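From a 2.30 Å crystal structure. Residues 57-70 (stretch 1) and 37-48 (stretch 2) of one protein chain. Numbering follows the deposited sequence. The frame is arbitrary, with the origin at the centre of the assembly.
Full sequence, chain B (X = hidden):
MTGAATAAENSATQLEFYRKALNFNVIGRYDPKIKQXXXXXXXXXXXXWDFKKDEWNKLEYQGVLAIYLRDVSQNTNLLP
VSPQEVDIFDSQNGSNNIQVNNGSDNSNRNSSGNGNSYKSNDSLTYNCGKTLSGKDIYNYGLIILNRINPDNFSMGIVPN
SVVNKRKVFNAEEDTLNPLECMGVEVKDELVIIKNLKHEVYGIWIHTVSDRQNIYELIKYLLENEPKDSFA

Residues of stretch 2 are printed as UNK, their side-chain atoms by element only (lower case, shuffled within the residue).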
# COMPACT_ATOMS: atom_id res chain seq x y z
N ASN B 57 11.98 2.50 -1.39
CA ASN B 57 11.48 1.43 -2.25
C ASN B 57 10.16 0.95 -1.66
O ASN B 57 10.08 0.64 -0.47
CB ASN B 57 12.45 0.25 -2.32
CG ASN B 57 13.66 0.54 -3.18
OD1 ASN B 57 13.56 1.24 -4.19
ND2 ASN B 57 14.80 -0.01 -2.80
N LYS B 58 9.13 0.90 -2.50
CA LYS B 58 7.82 0.44 -2.04
C LYS B 58 7.86 -1.07 -1.87
O LYS B 58 8.30 -1.79 -2.77
CB LYS B 58 6.75 0.82 -3.07
CG LYS B 58 5.38 0.20 -2.83
CD LYS B 58 4.84 0.50 -1.44
CE LYS B 58 3.56 -0.29 -1.19
NZ LYS B 58 3.24 -0.52 0.24
N LEU B 59 7.43 -1.56 -0.71
CA LEU B 59 7.39 -3.00 -0.48
C LEU B 59 5.95 -3.48 -0.66
O LEU B 59 5.01 -2.69 -0.56
CB LEU B 59 7.88 -3.34 0.93
CG LEU B 59 9.32 -2.97 1.28
CD1 LEU B 59 9.67 -3.56 2.64
CD2 LEU B 59 10.28 -3.49 0.21
N GLU B 60 5.78 -4.78 -0.89
CA GLU B 60 4.45 -5.35 -1.11
C GLU B 60 3.58 -5.53 0.12
O GLU B 60 2.95 -6.57 0.29
CB GLU B 60 4.58 -6.70 -1.84
CG GLU B 60 5.28 -6.62 -3.19
CD GLU B 60 5.01 -7.83 -4.07
OE1 GLU B 60 5.17 -8.98 -3.60
OE2 GLU B 60 4.63 -7.63 -5.25
N TYR B 61 3.53 -4.54 1.00
CA TYR B 61 2.70 -4.66 2.19
C TYR B 61 1.94 -3.38 2.48
O TYR B 61 2.54 -2.30 2.54
CB TYR B 61 3.55 -5.04 3.42
CG TYR B 61 4.32 -6.32 3.26
CD1 TYR B 61 5.65 -6.30 2.85
CD2 TYR B 61 3.72 -7.56 3.50
CE1 TYR B 61 6.38 -7.48 2.68
CE2 TYR B 61 4.43 -8.75 3.33
CZ TYR B 61 5.76 -8.70 2.92
OH TYR B 61 6.48 -9.85 2.74
N GLN B 62 0.63 -3.52 2.63
CA GLN B 62 -0.28 -2.41 2.93
C GLN B 62 -1.51 -3.05 3.56
O GLN B 62 -1.96 -4.09 3.10
CB GLN B 62 -0.77 -1.68 1.68
CG GLN B 62 0.22 -1.52 0.56
CD GLN B 62 0.65 -2.84 -0.03
OE1 GLN B 62 -0.13 -3.79 -0.11
NE2 GLN B 62 1.90 -2.90 -0.45
N GLY B 63 -2.06 -2.41 4.58
CA GLY B 63 -3.23 -2.96 5.23
C GLY B 63 -3.30 -2.55 6.68
O GLY B 63 -2.86 -1.47 7.05
N VAL B 64 -3.86 -3.42 7.51
CA VAL B 64 -3.99 -3.13 8.93
C VAL B 64 -2.64 -3.24 9.63
O VAL B 64 -1.92 -4.23 9.47
CB VAL B 64 -4.99 -4.10 9.60
CG1 VAL B 64 -5.14 -3.73 11.07
CG2 VAL B 64 -6.35 -4.01 8.92
N LEU B 65 -2.31 -2.21 10.40
CA LEU B 65 -1.06 -2.16 11.14
C LEU B 65 -1.38 -2.26 12.62
O LEU B 65 -2.22 -1.52 13.13
CB LEU B 65 -0.33 -0.84 10.85
CG LEU B 65 0.82 -0.40 11.79
CD1 LEU B 65 1.96 -1.39 11.75
CD2 LEU B 65 1.31 0.97 11.34
N ALA B 66 -0.72 -3.19 13.31
CA ALA B 66 -0.96 -3.34 14.73
C ALA B 66 0.36 -3.49 15.49
O ALA B 66 1.33 -4.02 14.95
CB ALA B 66 -1.84 -4.56 15.00
N ILE B 67 0.36 -3.01 16.73
CA ILE B 67 1.50 -3.12 17.62
C ILE B 67 0.93 -3.81 18.85
O ILE B 67 -0.10 -3.40 19.39
CB ILE B 67 2.06 -1.74 17.99
CG1 ILE B 67 2.71 -1.14 16.74
CG2 ILE B 67 3.08 -1.88 19.12
CD1 ILE B 67 3.08 0.29 16.89
N TYR B 68 1.59 -4.87 19.28
CA TYR B 68 1.07 -5.63 20.39
C TYR B 68 2.15 -6.15 21.32
O TYR B 68 3.32 -6.25 20.95
CB TYR B 68 0.28 -6.81 19.83
CG TYR B 68 1.10 -7.65 18.88
CD1 TYR B 68 1.75 -8.80 19.33
CD2 TYR B 68 1.26 -7.28 17.54
CE1 TYR B 68 2.52 -9.57 18.48
CE2 TYR B 68 2.05 -8.05 16.68
CZ TYR B 68 2.67 -9.19 17.16
OH TYR B 68 3.43 -9.98 16.32
N LEU B 69 1.74 -6.49 22.53
CA LEU B 69 2.63 -7.01 23.55
C LEU B 69 2.71 -8.52 23.40
O LEU B 69 1.70 -9.19 23.18
CB LEU B 69 2.11 -6.63 24.94
CG LEU B 69 3.04 -6.97 26.12
CD1 LEU B 69 2.86 -5.95 27.23
CD2 LEU B 69 2.75 -8.37 26.61
N ARG B 70 3.92 -9.06 23.52
CA ARG B 70 4.12 -10.49 23.39
C ARG B 70 4.40 -11.12 24.75
O ARG B 70 4.94 -10.48 25.66
CB ARG B 70 5.28 -10.76 22.43
CG ARG B 70 5.08 -10.10 21.07
CD ARG B 70 6.22 -10.36 20.11
NE ARG B 70 6.17 -11.69 19.52
CZ ARG B 70 7.01 -12.68 19.81
NH1 ARG B 70 7.98 -12.49 20.71
NH2 ARG B 70 6.90 -13.84 19.20
N UNK B 37 -3.22 -6.55 22.51
CA UNK B 37 -3.16 -5.64 21.38
C UNK B 37 -3.00 -4.24 21.97
O UNK B 37 -3.75 -3.85 22.85
c UNK B 37 -6.04 -4.95 18.77
c UNK B 37 -3.57 -5.08 18.31
c UNK B 37 -4.63 -4.78 19.36
c UNK B 37 -4.46 -5.72 20.56
N UNK B 38 -2.03 -3.47 21.48
CA UNK B 38 -1.80 -2.14 22.03
C UNK B 38 -2.22 -1.02 21.10
O UNK B 38 -2.57 0.07 21.54
c UNK B 38 0.32 -2.97 23.31
c UNK B 38 -0.31 -1.95 22.35
c UNK B 38 -0.39 -2.92 24.67
c UNK B 38 1.80 -2.65 23.47
N UNK B 39 -2.20 -1.29 19.80
CA UNK B 39 -2.54 -0.27 18.83
C UNK B 39 -2.81 -0.88 17.47
O UNK B 39 -2.18 -1.86 17.08
c UNK B 39 -1.04 1.41 16.32
c UNK B 39 -1.37 0.71 18.71
c UNK B 39 -1.50 1.71 17.60
c UNK B 39 -2.30 3.84 16.77
c UNK B 39 -1.84 3.53 15.50
c UNK B 39 -1.20 2.31 15.28
c UNK B 39 -2.14 2.93 17.82
N UNK B 40 -3.76 -0.29 16.75
CA UNK B 40 -4.07 -0.73 15.40
C UNK B 40 -4.64 0.45 14.63
O UNK B 40 -5.32 1.30 15.19
c UNK B 40 -6.43 -1.56 15.89
n UNK B 40 -8.53 -0.99 16.16
c UNK B 40 -8.05 -1.26 17.36
c UNK B 40 -7.55 -1.17 15.22
c UNK B 40 -5.06 -1.90 15.39
n UNK B 40 -6.78 -1.61 17.22
N UNK B 41 -4.32 0.50 13.34
CA UNK B 41 -4.82 1.55 12.47
C UNK B 41 -5.20 0.79 11.21
O UNK B 41 -4.52 -0.16 10.83
c UNK B 41 -2.62 2.09 11.34
o UNK B 41 -4.33 3.77 11.56
c UNK B 41 -3.73 2.64 12.21
N UNK B 42 -6.30 1.19 10.55
CA UNK B 42 -6.85 0.59 9.32
C UNK B 42 -5.99 0.51 8.07
O UNK B 42 -5.95 -0.53 7.40
c UNK B 42 -8.11 1.43 9.05
c UNK B 42 -7.06 2.39 10.93
c UNK B 42 -8.41 2.08 10.37
N UNK B 43 -5.30 1.60 7.74
CA UNK B 43 -4.51 1.63 6.52
C UNK B 43 -3.09 2.15 6.68
O UNK B 43 -2.88 3.29 7.08
c UNK B 43 -7.80 2.85 5.87
c UNK B 43 -5.26 2.48 5.49
n UNK B 43 -8.91 2.09 5.60
n UNK B 43 -7.21 1.00 4.87
c UNK B 43 -8.53 0.98 4.99
c UNK B 43 -6.72 2.17 5.41
N UNK B 44 -2.12 1.29 6.36
CA UNK B 44 -0.71 1.65 6.45
C UNK B 44 0.01 0.98 5.30
O UNK B 44 -0.26 -0.17 4.97
c UNK B 44 -0.13 1.18 7.78
N UNK B 45 0.93 1.71 4.67
CA UNK B 45 1.68 1.17 3.54
C UNK B 45 3.17 1.17 3.90
O UNK B 45 3.69 2.15 4.44
c UNK B 45 1.41 2.02 2.30
o UNK B 45 1.99 1.43 1.15
N UNK B 46 3.85 0.07 3.57
CA UNK B 46 5.25 -0.10 3.90
C UNK B 46 6.29 0.17 2.80
O UNK B 46 6.15 -0.27 1.66
c UNK B 46 6.94 -1.06 6.38
c UNK B 46 6.82 -1.84 5.06
c UNK B 46 5.46 -1.54 4.43
c UNK B 46 6.97 -3.32 5.33
N UNK B 47 7.34 0.91 3.18
CA UNK B 47 8.44 1.23 2.28
C UNK B 47 9.75 0.92 3.00
O UNK B 47 9.80 0.91 4.23
c UNK B 47 6.07 3.48 1.81
c UNK B 47 6.26 4.01 -0.90
o UNK B 47 4.01 4.78 -0.90
c UNK B 47 7.35 3.50 -0.21
c UNK B 47 4.98 3.99 1.13
c UNK B 47 8.48 2.71 1.90
c UNK B 47 7.28 3.23 1.15
c UNK B 47 5.08 4.25 -0.23
N UNK B 48 10.80 0.69 2.23
CA UNK B 48 12.11 0.43 2.80
C UNK B 48 13.11 1.37 2.15
O UNK B 48 13.08 1.59 0.93
c UNK B 48 14.07 -2.89 3.25
c UNK B 48 13.82 -1.40 3.29
c UNK B 48 15.27 -3.26 4.12
c UNK B 48 12.52 -1.03 2.58
n UNK B 48 15.39 -4.73 4.30

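Position 37 has four side-chain carbons, forked at the second. One fork tip lies 3.8 Å from Ala66 CB. This is Leu37.

Position 38 again has four carbons forked at the second. Its CB points toward stretch 1, and its backbone N donates to Ile67 O at 2.8 Å. It is Leu38; its CD1 is 4.3 Å from Leu69 CB.

Position 39 has one carbon and then a ring of six carbons. Its CB is 4.3 Å from Ile67 CB. This is Phe39. Phe39 N donates to Ile67 O at 3.0 Å, and Ile67 N donates to Phe39 O at 2.8 Å. Ile67 O thus accepts from two successive amides, at a beta bulge.

Position 40 has one carbon and a five-membered ring of three carbons and two nitrogens. Its CB is 4.2 Å from Ala66 CB, while the ring leads away. This is His40.

Position 41 has one carbon carrying an oxygen and a carbon. The outer carbon is 3.8 Å from Leu65 CB; the hydroxyl is bonded elsewhere in the structure. This is Thr41. Thr41 N donates to Leu65 O at 2.9 Å.

Position 42 has three carbons closing a ring onto the backbone N. It is Pro42, at the corner of the chain, and its CB points away.

Position 43 has one carbon and a five-membered ring of three carbons and two nitrogens. It is His43, also pointing away.

Position 44 has a single carbon, 3.7 Å from Leu65 CB: Ala44. Gly63 N to Ala44 O and Ala44 N to Gly63 O are both 2.9 Å hydrogen bonds.

Position 45 has one carbon and one oxygen. The oxygen accepts from Lys58 NZ at a very short 2.5 Å. This is Ser45.

Position 46 has four carbons forked at the second. One fork tip lies 3.8 Å from Leu59 CD1 and 4.1 Å from Tyr61 CD1. This is Leu46.

Position 47 has one carbon, then a ring of six carbons bearing one oxygen. Lys58 CD lies over one ring face, 4.0 Å from the centroid. It is Tyr47.

Position 48 has four carbons in a row ending in nitrogen. Its CB is 3.8 Å from Leu59 CD1; its end leads away. This is Lys48.

The contact is an antiparallel pairing held mainly by backbone hydrogen bonds. Both stretches turn corners, and three bulges shift the register. Gly63 has backbone angles that would jam a CB against the preceding carbonyl. Apolar side chains pack along the ladder, while Lys58 reaches across to Ser45 OG and, at 3.2 Å from its NZ, to Leu46 O.

Stretch 2, residues 37-48: LLFHTPHASLYK
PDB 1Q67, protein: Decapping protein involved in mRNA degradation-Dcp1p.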